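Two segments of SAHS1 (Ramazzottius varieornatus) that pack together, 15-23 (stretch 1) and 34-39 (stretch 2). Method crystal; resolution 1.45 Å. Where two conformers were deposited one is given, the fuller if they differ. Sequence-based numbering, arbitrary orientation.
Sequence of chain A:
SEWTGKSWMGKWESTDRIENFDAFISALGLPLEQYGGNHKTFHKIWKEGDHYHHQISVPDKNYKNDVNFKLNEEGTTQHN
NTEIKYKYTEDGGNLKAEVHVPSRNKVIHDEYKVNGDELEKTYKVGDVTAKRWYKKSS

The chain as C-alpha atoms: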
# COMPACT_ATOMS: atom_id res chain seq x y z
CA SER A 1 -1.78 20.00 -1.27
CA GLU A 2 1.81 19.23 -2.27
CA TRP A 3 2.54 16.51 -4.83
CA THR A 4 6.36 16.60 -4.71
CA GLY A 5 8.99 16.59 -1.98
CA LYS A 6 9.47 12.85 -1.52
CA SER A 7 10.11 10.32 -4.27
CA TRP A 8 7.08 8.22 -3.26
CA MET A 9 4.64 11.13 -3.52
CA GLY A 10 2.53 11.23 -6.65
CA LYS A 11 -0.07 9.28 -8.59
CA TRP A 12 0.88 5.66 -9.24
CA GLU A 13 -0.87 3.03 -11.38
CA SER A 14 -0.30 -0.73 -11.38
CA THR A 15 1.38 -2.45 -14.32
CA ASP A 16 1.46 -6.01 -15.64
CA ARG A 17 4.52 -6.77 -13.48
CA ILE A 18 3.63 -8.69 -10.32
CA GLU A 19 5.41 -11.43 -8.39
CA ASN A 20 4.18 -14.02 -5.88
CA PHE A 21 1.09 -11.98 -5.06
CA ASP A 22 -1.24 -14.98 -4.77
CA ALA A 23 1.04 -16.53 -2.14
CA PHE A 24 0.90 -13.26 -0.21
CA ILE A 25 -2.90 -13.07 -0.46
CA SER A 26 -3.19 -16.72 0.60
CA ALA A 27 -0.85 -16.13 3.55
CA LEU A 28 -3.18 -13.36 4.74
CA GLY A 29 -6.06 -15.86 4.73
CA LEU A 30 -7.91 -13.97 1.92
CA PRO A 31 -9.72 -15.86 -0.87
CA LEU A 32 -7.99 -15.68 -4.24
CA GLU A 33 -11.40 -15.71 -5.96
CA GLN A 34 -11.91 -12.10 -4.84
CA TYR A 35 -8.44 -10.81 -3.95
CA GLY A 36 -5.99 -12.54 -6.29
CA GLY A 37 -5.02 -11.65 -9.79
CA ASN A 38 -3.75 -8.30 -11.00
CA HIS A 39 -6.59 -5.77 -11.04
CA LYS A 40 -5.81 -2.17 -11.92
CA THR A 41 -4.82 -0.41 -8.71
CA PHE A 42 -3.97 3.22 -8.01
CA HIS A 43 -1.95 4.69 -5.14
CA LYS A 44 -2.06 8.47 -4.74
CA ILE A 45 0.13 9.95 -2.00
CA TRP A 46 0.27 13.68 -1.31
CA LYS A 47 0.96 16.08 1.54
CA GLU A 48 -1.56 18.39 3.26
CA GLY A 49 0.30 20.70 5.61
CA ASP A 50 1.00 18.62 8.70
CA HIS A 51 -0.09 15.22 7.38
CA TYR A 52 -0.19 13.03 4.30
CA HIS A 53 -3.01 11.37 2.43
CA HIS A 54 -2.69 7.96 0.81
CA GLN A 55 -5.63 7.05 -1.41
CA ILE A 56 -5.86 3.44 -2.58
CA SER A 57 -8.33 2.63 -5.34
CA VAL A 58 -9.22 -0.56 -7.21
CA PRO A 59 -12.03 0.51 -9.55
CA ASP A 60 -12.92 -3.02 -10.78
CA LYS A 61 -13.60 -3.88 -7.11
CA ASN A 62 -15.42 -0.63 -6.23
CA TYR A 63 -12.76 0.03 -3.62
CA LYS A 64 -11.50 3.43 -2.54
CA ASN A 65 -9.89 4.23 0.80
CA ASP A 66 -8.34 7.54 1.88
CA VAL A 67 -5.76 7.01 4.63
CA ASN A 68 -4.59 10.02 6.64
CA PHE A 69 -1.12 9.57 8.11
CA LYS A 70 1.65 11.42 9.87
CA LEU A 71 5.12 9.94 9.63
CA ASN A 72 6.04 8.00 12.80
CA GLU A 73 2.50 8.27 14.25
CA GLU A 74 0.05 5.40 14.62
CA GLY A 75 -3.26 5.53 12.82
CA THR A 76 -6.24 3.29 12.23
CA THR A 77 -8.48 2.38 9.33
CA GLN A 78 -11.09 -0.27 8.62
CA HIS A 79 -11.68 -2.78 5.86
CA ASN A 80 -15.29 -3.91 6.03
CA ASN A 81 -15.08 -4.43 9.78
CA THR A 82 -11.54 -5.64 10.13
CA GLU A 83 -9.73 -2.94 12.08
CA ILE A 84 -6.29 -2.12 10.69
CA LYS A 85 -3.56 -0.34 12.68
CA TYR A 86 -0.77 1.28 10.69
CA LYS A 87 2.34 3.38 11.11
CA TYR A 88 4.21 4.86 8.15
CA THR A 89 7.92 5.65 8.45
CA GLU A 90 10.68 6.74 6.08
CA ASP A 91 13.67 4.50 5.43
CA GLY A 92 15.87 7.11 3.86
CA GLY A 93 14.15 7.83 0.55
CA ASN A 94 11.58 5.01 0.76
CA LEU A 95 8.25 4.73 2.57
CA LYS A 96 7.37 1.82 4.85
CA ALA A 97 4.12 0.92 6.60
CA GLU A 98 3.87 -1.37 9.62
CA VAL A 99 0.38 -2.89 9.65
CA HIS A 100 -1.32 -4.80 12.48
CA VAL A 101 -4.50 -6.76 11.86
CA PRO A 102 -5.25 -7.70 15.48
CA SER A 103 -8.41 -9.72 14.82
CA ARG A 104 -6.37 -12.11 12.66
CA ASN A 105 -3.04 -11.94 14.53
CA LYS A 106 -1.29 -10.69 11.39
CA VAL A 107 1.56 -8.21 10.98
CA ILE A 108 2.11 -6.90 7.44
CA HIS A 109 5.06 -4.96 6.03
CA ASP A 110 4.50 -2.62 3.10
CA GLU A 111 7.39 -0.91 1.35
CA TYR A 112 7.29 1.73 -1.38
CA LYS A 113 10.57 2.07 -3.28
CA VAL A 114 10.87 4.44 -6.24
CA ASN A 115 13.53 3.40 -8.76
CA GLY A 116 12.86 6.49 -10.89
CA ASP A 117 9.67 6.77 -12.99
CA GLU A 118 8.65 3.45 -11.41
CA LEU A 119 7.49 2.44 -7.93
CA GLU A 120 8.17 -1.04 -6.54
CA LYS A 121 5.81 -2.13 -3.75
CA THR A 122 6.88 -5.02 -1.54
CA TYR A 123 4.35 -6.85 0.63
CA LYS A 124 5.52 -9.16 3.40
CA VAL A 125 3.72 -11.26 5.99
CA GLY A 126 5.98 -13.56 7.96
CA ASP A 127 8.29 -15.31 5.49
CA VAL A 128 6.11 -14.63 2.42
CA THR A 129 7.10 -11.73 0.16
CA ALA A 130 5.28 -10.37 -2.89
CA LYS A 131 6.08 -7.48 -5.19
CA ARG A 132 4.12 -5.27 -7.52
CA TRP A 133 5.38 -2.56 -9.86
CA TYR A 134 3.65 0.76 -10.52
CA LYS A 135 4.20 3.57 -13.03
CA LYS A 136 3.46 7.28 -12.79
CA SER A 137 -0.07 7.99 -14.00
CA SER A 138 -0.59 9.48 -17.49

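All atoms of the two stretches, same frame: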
# COMPACT_ATOMS: atom_id res chain seq x y z
N THR A 15 0.98 -1.97 -13.01
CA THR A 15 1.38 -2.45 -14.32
C THR A 15 1.07 -3.94 -14.42
O THR A 15 0.41 -4.52 -13.56
CB THR A 15 2.87 -2.19 -14.54
OG1 THR A 15 3.62 -3.04 -13.67
CG2 THR A 15 3.21 -0.73 -14.24
N ASP A 16 1.58 -4.57 -15.48
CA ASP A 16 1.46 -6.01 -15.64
C ASP A 16 2.47 -6.78 -14.79
O ASP A 16 2.34 -8.00 -14.68
CB ASP A 16 1.64 -6.41 -17.11
CG ASP A 16 0.48 -5.97 -17.97
OD1 ASP A 16 -0.56 -5.56 -17.41
OD2 ASP A 16 0.59 -6.06 -19.21
N ARG A 17 3.45 -6.10 -14.21
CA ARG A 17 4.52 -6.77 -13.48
C ARG A 17 4.07 -7.02 -12.04
O ARG A 17 3.73 -6.08 -11.31
CB ARG A 17 5.79 -5.93 -13.52
CG ARG A 17 6.33 -5.71 -14.92
CD ARG A 17 7.22 -4.49 -14.98
NE ARG A 17 8.49 -4.71 -14.30
CZ ARG A 17 9.26 -3.73 -13.83
NH1 ARG A 17 10.41 -4.03 -13.23
NH2 ARG A 17 8.88 -2.47 -13.95
N ILE A 18 4.08 -8.29 -11.64
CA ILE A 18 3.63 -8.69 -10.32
C ILE A 18 4.33 -10.01 -10.03
O ILE A 18 4.65 -10.77 -10.95
CB ILE A 18 2.08 -8.82 -10.30
CG1 ILE A 18 1.56 -9.08 -8.89
CG2 ILE A 18 1.61 -9.88 -11.29
CD1 ILE A 18 0.07 -8.80 -8.76
N GLU A 19 4.62 -10.26 -8.75
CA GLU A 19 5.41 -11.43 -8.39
C GLU A 19 4.92 -11.99 -7.06
O GLU A 19 4.90 -11.28 -6.06
CB GLU A 19 6.89 -11.07 -8.29
CG GLU A 19 7.80 -12.24 -7.98
CD GLU A 19 9.25 -11.81 -7.92
OE1 GLU A 19 9.89 -11.73 -8.99
OE2 GLU A 19 9.72 -11.52 -6.80
N ASN A 20 4.51 -13.25 -7.08
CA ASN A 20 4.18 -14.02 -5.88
C ASN A 20 3.00 -13.45 -5.11
O ASN A 20 2.86 -13.69 -3.90
CB ASN A 20 5.40 -14.19 -4.96
CG ASN A 20 5.30 -15.43 -4.10
OD1 ASN A 20 4.81 -16.47 -4.54
ND2 ASN A 20 5.78 -15.33 -2.86
N PHE A 21 2.14 -12.68 -5.78
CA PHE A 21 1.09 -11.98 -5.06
C PHE A 21 0.02 -12.93 -4.54
O PHE A 21 -0.56 -12.68 -3.48
CB PHE A 21 0.47 -10.90 -5.95
CG PHE A 21 -0.28 -9.85 -5.19
CD1 PHE A 21 0.40 -8.89 -4.47
CD2 PHE A 21 -1.67 -9.82 -5.19
CE1 PHE A 21 -0.28 -7.92 -3.76
CE2 PHE A 21 -2.36 -8.85 -4.49
CZ PHE A 21 -1.66 -7.90 -3.77
N ASP A 22 -0.25 -14.02 -5.26
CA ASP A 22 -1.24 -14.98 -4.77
C ASP A 22 -0.78 -15.65 -3.48
O ASP A 22 -1.59 -15.89 -2.58
CB ASP A 22 -1.57 -16.00 -5.86
CG ASP A 22 -2.56 -15.47 -6.89
OD1 ASP A 22 -2.82 -14.24 -6.90
OD2 ASP A 22 -3.06 -16.27 -7.69
N ALA A 23 0.52 -15.95 -3.37
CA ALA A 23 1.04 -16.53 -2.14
C ALA A 23 0.90 -15.55 -0.98
O ALA A 23 0.62 -15.96 0.15
CB ALA A 23 2.51 -16.92 -2.33
N GLN A 34 -11.55 -13.51 -4.91
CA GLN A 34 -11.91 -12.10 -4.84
C GLN A 34 -10.74 -11.17 -4.62
O GLN A 34 -10.90 -9.96 -4.79
CB GLN A 34 -12.96 -11.87 -3.74
CG GLN A 34 -14.38 -12.24 -4.16
CD GLN A 34 -15.08 -13.12 -3.15
OE1 GLN A 34 -14.59 -13.34 -2.04
NE2 GLN A 34 -16.24 -13.64 -3.53
N TYR A 35 -9.56 -11.67 -4.25
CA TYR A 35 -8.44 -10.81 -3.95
C TYR A 35 -7.18 -11.11 -4.74
O TYR A 35 -6.23 -10.33 -4.67
CB TYR A 35 -8.14 -10.82 -2.44
CG TYR A 35 -9.30 -10.29 -1.64
CD1 TYR A 35 -9.44 -8.93 -1.40
CD2 TYR A 35 -10.28 -11.15 -1.15
CE1 TYR A 35 -10.51 -8.44 -0.68
CE2 TYR A 35 -11.35 -10.67 -0.43
CZ TYR A 35 -11.46 -9.31 -0.20
OH TYR A 35 -12.53 -8.82 0.52
N GLY A 36 -7.14 -12.21 -5.48
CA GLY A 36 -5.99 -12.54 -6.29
C GLY A 36 -6.00 -11.82 -7.62
O GLY A 36 -6.78 -10.89 -7.86
N GLY A 37 -5.11 -12.26 -8.49
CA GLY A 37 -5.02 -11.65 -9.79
C GLY A 37 -4.29 -10.32 -9.75
O GLY A 37 -3.58 -9.99 -8.79
N ASN A 38 -4.47 -9.54 -10.81
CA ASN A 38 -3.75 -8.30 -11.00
C ASN A 38 -4.74 -7.25 -11.52
O ASN A 38 -4.71 -6.85 -12.68
CB ASN A 38 -2.57 -8.49 -11.95
CG ASN A 38 -1.73 -7.24 -12.11
OD1 ASN A 38 -1.88 -6.28 -11.36
ND2 ASN A 38 -0.84 -7.24 -13.09
N HIS A 39 -5.62 -6.79 -10.65
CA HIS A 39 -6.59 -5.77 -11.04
C HIS A 39 -5.97 -4.39 -10.93
O HIS A 39 -5.17 -4.12 -10.03
CB HIS A 39 -7.84 -5.87 -10.17
CG HIS A 39 -8.67 -7.07 -10.47
ND1 HIS A 39 -9.65 -7.09 -11.44
CD2 HIS A 39 -8.66 -8.32 -9.93
CE1 HIS A 39 -10.20 -8.29 -11.48
NE2 HIS A 39 -9.62 -9.05 -10.58

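What holds the two segments together at the end where the chain turns a corner? The answer is a hydrogen bond from the side chain of Asn38 to a backbone carbonyl: Asn38 ND2 donates to Thr15 O at 3.0 Å, with an N-H...O angle of 163°, so the bond is of ordinary length and nearly straight. Although the CA-to-CB bond of Asn38 points sideways, its t rotamer brings the amide nearer to stretch 1. Asp16 O also lies 3.6 Å from Asn38 ND2, a close approach but not a hydrogen bond. The other half of the amide is not left wanting, since Asn38 OD1 is hydrogen-bonded elsewhere in the structure.

How is the corner itself satisfied? The carbonyl and hydroxyl oxygens of Thr15 accept from different partners. Its carbonyl serves Asn38, while its side chain, whose CA-to-CB bond points away from stretch 2, works within its own segment: Arg17 N donates to Thr15 OG1 at 3.1 Å and 159°. In its p rotamer the hydroxyl oxygen thus receives a backbone N-H two residues on, bridging the turn at Asp16. Thr15 OG1 has a further hydrogen bond elsewhere in the structure.

What does Asp22 do at the other end of the contact? Its carboxylate accepts a weak hydrogen bond from the backbone, Gly37 N to Asp22 OD1, at 3.4 Å and 157°. The angle is favourable; the length is what makes the bond weak. The same oxygen lies 3.6 Å from Gly36 CA, so it sits close against the chain just as this leaves the helix. An ideal CB on Gly36 would be only 3.1 Å from Asp22 OD1, a tight fit that glycine avoids. At Gly37 the space is different, for a CB there would point away from stretch 1, but its positive phi of 78° by itself favours glycine.

What fills the space between these two polar anchors? Ile18 and Phe21, both with CA-to-CB bonds pointing toward stretch 2, bring nonpolar side chains into van der Waals contact with polar atoms, mostly backbone carbonyl oxygens. Ile18 CD1 comes within 3.8 Å of Gly37 O, and Ile18 CG2 lies 4.0 Å from Asn38 ND2, packing beside the amide that reaches Thr15. Phe21 meets the backbone too: Phe21 CE2 is 4.1 Å from Tyr35 O, which lies at the ring edge, near its plane, and Phe21 CD2 is 4.1 Å from Gly37 O. Neither carbonyl gains a hydrogen bond from stretch 1, so here the segments meet by packing alone.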